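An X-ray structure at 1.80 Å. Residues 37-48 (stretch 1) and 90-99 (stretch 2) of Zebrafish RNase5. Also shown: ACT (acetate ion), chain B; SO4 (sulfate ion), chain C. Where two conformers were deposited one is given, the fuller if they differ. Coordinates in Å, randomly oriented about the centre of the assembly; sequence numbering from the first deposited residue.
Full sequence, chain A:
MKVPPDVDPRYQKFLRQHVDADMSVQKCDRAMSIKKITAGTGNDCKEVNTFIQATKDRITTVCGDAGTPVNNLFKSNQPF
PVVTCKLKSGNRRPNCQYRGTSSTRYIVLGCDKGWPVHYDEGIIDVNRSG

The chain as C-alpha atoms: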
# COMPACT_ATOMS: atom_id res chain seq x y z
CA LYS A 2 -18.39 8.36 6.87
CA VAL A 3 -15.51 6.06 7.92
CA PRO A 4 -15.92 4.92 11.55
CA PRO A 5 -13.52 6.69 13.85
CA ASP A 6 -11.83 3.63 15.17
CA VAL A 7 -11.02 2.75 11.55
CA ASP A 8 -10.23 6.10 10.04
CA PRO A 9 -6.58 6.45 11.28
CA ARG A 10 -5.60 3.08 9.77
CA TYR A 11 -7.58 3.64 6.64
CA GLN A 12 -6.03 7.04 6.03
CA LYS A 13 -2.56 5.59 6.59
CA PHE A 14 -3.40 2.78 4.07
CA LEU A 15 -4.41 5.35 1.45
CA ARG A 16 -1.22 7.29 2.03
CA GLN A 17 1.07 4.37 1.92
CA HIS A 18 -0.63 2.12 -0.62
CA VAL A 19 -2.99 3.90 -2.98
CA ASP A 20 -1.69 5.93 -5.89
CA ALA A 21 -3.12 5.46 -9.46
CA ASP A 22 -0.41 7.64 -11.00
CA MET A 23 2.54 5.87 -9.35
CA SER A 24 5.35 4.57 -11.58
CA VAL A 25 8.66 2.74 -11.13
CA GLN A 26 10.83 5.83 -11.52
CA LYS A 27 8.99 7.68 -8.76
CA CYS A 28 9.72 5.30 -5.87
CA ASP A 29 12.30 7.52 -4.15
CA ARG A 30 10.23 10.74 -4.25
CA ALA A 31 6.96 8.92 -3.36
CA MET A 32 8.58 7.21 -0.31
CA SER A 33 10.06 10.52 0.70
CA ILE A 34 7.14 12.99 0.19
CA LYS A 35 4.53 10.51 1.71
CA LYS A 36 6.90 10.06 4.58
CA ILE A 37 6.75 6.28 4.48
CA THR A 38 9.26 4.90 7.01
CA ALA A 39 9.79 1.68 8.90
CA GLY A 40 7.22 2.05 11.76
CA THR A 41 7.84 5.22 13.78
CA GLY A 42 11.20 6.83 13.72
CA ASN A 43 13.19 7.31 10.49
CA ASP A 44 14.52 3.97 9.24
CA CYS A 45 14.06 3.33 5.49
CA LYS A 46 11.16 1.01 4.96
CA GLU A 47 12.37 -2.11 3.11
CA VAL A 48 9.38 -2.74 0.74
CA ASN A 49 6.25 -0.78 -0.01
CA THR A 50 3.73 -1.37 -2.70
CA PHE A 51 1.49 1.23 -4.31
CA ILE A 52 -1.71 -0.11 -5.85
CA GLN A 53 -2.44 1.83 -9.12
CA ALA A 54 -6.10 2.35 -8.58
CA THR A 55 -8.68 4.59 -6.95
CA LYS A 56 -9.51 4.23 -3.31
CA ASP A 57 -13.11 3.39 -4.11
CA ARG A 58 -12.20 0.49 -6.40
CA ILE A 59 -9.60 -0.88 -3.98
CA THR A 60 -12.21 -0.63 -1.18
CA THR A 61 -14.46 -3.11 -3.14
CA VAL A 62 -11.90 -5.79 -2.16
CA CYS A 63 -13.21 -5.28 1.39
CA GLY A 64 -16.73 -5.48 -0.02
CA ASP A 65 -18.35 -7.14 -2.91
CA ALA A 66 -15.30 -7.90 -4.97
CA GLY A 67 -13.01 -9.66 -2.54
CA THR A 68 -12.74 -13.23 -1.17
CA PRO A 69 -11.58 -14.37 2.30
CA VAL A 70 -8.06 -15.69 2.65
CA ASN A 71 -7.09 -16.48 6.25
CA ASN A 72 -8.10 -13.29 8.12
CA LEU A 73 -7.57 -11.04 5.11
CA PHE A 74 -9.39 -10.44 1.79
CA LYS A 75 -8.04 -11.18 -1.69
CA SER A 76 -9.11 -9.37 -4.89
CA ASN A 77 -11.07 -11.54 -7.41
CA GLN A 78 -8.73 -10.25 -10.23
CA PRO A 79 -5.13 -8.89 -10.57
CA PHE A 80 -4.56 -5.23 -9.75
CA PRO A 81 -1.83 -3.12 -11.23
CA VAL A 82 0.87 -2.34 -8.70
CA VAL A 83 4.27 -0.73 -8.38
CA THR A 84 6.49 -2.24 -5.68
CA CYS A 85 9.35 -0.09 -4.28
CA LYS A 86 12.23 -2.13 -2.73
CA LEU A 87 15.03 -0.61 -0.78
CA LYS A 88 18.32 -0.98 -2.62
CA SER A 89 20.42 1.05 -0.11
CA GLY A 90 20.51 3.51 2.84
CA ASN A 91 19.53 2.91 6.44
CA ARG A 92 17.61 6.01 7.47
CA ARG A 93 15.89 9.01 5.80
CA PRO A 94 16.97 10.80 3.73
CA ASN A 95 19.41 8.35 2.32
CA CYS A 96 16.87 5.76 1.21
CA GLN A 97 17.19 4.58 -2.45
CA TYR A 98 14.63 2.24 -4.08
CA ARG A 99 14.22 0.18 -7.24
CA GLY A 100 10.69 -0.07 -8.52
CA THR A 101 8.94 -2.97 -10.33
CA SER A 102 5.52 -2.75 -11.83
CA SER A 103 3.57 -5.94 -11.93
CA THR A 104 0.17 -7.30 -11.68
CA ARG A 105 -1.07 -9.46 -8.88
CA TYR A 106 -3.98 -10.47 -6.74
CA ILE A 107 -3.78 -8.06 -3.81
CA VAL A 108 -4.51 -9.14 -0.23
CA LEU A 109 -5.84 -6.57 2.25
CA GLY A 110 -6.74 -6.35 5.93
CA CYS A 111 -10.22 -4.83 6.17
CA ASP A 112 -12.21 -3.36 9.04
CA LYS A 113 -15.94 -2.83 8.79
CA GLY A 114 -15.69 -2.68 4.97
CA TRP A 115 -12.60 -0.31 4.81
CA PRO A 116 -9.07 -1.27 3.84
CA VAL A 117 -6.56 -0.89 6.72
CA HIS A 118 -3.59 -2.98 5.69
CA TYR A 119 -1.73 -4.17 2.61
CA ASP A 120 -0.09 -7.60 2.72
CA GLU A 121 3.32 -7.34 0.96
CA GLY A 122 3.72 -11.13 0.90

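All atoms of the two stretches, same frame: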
# COMPACT_ATOMS: atom_id res chain seq x y z
N ILE A 37 7.00 7.67 4.14
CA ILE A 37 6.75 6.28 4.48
C ILE A 37 8.03 5.70 5.04
O ILE A 37 8.98 5.49 4.28
CB ILE A 37 6.37 5.52 3.25
CG1 ILE A 37 5.08 6.20 2.72
CG2 ILE A 37 6.11 3.95 3.56
CD1 ILE A 37 4.72 5.68 1.34
N THR A 38 8.05 5.46 6.36
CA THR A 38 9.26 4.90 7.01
C THR A 38 8.96 3.56 7.64
O THR A 38 7.84 3.11 7.59
CB THR A 38 9.74 5.84 8.14
OG1 THR A 38 8.71 6.00 9.08
CG2 THR A 38 10.07 7.19 7.61
N ALA A 39 9.98 2.94 8.23
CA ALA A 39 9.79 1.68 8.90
C ALA A 39 9.21 2.06 10.27
O ALA A 39 9.92 2.64 11.09
CB ALA A 39 11.07 0.90 9.06
N GLY A 40 7.95 1.75 10.52
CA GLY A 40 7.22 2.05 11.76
C GLY A 40 7.82 3.04 12.80
O GLY A 40 8.66 2.67 13.61
N THR A 41 7.37 4.28 12.76
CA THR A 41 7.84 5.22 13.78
C THR A 41 9.34 5.41 13.72
O THR A 41 10.09 4.46 13.53
CB THR A 41 7.46 4.69 15.18
OG1 THR A 41 6.20 5.25 15.57
CG2 THR A 41 8.54 5.07 16.19
N GLY A 42 9.80 6.62 13.87
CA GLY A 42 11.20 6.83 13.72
C GLY A 42 11.49 6.97 12.23
O GLY A 42 10.59 7.00 11.41
N ASN A 43 12.79 7.03 11.86
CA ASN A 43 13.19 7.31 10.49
C ASN A 43 13.93 6.21 9.71
O ASN A 43 14.65 6.52 8.75
CB ASN A 43 14.13 8.53 10.46
CG ASN A 43 13.37 9.79 10.80
OD1 ASN A 43 12.87 10.49 9.92
ND2 ASN A 43 13.28 10.10 12.10
N ASP A 44 13.81 4.94 10.06
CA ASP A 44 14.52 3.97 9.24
C ASP A 44 13.78 3.87 7.86
O ASP A 44 12.59 4.19 7.74
CB ASP A 44 14.55 2.58 9.90
CG ASP A 44 15.04 2.63 11.38
OD1 ASP A 44 16.02 3.38 11.64
OD2 ASP A 44 14.42 1.93 12.25
N CYS A 45 14.55 3.50 6.85
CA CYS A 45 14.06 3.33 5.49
C CYS A 45 13.24 2.07 5.51
O CYS A 45 13.69 1.04 6.00
CB CYS A 45 15.22 3.09 4.53
SG CYS A 45 16.36 4.53 4.37
N LYS A 46 12.01 2.18 5.03
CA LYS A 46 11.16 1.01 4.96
C LYS A 46 11.72 0.13 3.80
O LYS A 46 12.12 0.58 2.69
CB LYS A 46 9.72 1.52 4.71
CG LYS A 46 8.76 0.38 4.70
CD LYS A 46 7.29 0.86 4.69
CE LYS A 46 6.31 -0.34 4.53
NZ LYS A 46 4.89 0.12 4.41
N GLU A 47 11.82 -1.17 4.08
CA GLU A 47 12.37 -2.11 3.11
C GLU A 47 11.54 -2.28 1.82
O GLU A 47 12.10 -2.35 0.74
CB GLU A 47 12.50 -3.51 3.80
CG GLU A 47 13.45 -3.56 4.87
CD GLU A 47 14.90 -3.66 4.35
OE1 GLU A 47 15.81 -3.54 5.20
OE2 GLU A 47 15.15 -3.88 3.15
N VAL A 48 10.23 -2.40 1.95
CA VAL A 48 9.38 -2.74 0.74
C VAL A 48 8.06 -2.02 0.89
O VAL A 48 7.44 -2.02 1.98
CB VAL A 48 9.29 -4.25 0.44
CG1 VAL A 48 8.32 -4.50 -0.70
CG2 VAL A 48 10.67 -4.82 0.09
N GLY A 90 20.78 2.43 1.89
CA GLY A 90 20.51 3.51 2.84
C GLY A 90 19.91 2.86 4.09
O GLY A 90 19.26 1.80 3.98
N ASN A 91 20.07 3.49 5.25
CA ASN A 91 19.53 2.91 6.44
C ASN A 91 18.43 3.80 7.03
O ASN A 91 17.42 3.30 7.57
CB ASN A 91 20.66 2.66 7.44
CG ASN A 91 21.69 1.69 6.92
OD1 ASN A 91 22.72 2.09 6.36
ND2 ASN A 91 21.41 0.39 7.04
N ARG A 92 18.63 5.12 6.94
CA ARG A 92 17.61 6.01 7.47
C ARG A 92 17.35 7.14 6.51
O ARG A 92 18.18 7.39 5.65
CB ARG A 92 18.05 6.64 8.81
CG ARG A 92 18.61 5.63 9.85
CD ARG A 92 18.70 6.36 11.20
NE ARG A 92 17.34 6.71 11.60
CZ ARG A 92 16.58 6.03 12.48
NH1 ARG A 92 17.06 4.93 13.10
NH2 ARG A 92 15.30 6.40 12.69
N ARG A 93 16.19 7.82 6.65
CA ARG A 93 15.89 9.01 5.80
C ARG A 93 17.04 10.00 6.11
O ARG A 93 17.46 10.12 7.27
CB ARG A 93 14.62 9.74 6.27
CG ARG A 93 13.27 9.15 5.94
CD ARG A 93 12.10 10.12 6.45
NE ARG A 93 12.00 11.45 5.80
CZ ARG A 93 11.17 11.72 4.76
NH1 ARG A 93 10.37 10.78 4.23
NH2 ARG A 93 11.02 12.97 4.32
N PRO A 94 17.49 10.78 5.12
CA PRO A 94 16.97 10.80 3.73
C PRO A 94 17.81 9.99 2.74
O PRO A 94 17.80 10.25 1.49
CB PRO A 94 17.08 12.28 3.40
CG PRO A 94 18.58 12.57 3.95
CD PRO A 94 18.50 11.86 5.33
N ASN A 95 18.54 9.02 3.24
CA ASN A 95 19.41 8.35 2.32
C ASN A 95 18.75 7.18 1.62
O ASN A 95 19.44 6.49 0.89
CB ASN A 95 20.65 7.83 3.06
CG ASN A 95 21.26 8.86 4.02
OD1 ASN A 95 21.43 10.05 3.65
ND2 ASN A 95 21.65 8.40 5.23
N CYS A 96 17.47 6.92 1.86
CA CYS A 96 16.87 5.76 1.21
C CYS A 96 16.87 5.79 -0.35
O CYS A 96 16.52 6.79 -0.95
CB CYS A 96 15.42 5.61 1.70
SG CYS A 96 15.19 5.95 3.48
N GLN A 97 17.29 4.69 -1.01
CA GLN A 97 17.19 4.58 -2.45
C GLN A 97 16.44 3.29 -2.78
O GLN A 97 16.81 2.21 -2.24
CB GLN A 97 18.55 4.51 -3.10
CG GLN A 97 19.27 5.84 -2.92
CD GLN A 97 20.61 5.86 -3.64
OE1 GLN A 97 21.68 5.96 -3.00
NE2 GLN A 97 20.56 5.74 -4.97
N TYR A 98 15.48 3.39 -3.69
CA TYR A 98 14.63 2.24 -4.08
C TYR A 98 14.73 1.83 -5.54
O TYR A 98 15.10 2.65 -6.40
CB TYR A 98 13.14 2.62 -3.79
CG TYR A 98 12.85 2.81 -2.36
CD1 TYR A 98 12.42 1.70 -1.57
CD2 TYR A 98 13.07 4.03 -1.72
CE1 TYR A 98 12.23 1.82 -0.24
CE2 TYR A 98 12.90 4.14 -0.35
CZ TYR A 98 12.48 3.02 0.37
OH TYR A 98 12.24 3.09 1.70
N ARG A 99 14.31 0.59 -5.86
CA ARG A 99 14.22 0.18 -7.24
C ARG A 99 12.76 -0.13 -7.34
O ARG A 99 12.19 -0.71 -6.42
CB ARG A 99 15.06 -1.09 -7.43
CG ARG A 99 14.86 -1.86 -8.75
CD ARG A 99 15.34 -1.12 -10.07
NE ARG A 99 16.79 -0.79 -10.19
CZ ARG A 99 17.82 -1.44 -9.61
NH1 ARG A 99 17.61 -2.49 -8.81
NH2 ARG A 99 19.09 -1.03 -9.83
C ACT B . 4.78 5.96 8.48
O ACT B . 3.82 6.58 8.98
OXT ACT B . 4.74 5.33 7.40
CH3 ACT B . 6.10 5.95 9.25
S SO4 C . 1.21 -2.02 5.90
O1 SO4 C . 1.95 -3.27 5.23
O2 SO4 C . -0.30 -1.88 5.53
O3 SO4 C . 1.35 -2.13 7.41
O4 SO4 C . 2.07 -0.78 5.42
O HOH W 1 11.47 4.81 3.97
O HOH W 2 10.84 8.39 4.05

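The two stretches meet along a short run of backbone pinned by a disulfide, burying 551 Å² in all. At the start of stretch 1, Ile37 does not touch stretch 2 directly; its carbonyl O instead accepts a hydrogen bond from a water, 2.6 Å from the water O, and that water also donates to Tyr98 OH (3.0 Å) and accepts from Lys46 N (2.9 Å). Thr38 turns its methyl to the aliphatic part of Arg93, with Thr38 CG2 3.7 Å from Arg93 CD, so a small branched side chain packs here without needing a polar partner across the contact. The loop then swings out of reach through Ala39, Gly40 and Thr41. Gly42, at phi 83° and psi -173°, has a backbone on which a CB would be jammed against the preceding carbonyl.

From Asn43 the backbones engage. Arg93 N donates to Asn43 O (2.9 Å), and Cys45 N donates to Asn91 O (3.0 Å); both bonds are nearly straight, and they flank the single beta bridge between Asp44 and Arg92. Asp44 pairs its negative charge with the Arg92 guanidinium, which lies with one face toward the carboxylate. The salt bridge, Asp44 OD1 to Arg92 NH1, is modelled at 2.4 Å, too short to be taken literally.

Cys45, buried and directed toward stretch 2, supplies the covalent link: its SG lies 2.0 Å from Cys96 SG, with chi3 of -88°, close to the ideal for a disulfide. Its sulfur also packs 3.5 Å from Arg92 N.

Beyond it, Lys46 contributes its backbone: Tyr98 OH donates to Lys46 O (2.7 Å), the long aromatic side chain carrying its hydroxyl across to reach that carbonyl. The extended lysine side chain leads away, and Lys46 NZ donates to sulfate O4 (3.1 Å). Glu47 and Val48 point away, and the contact ends.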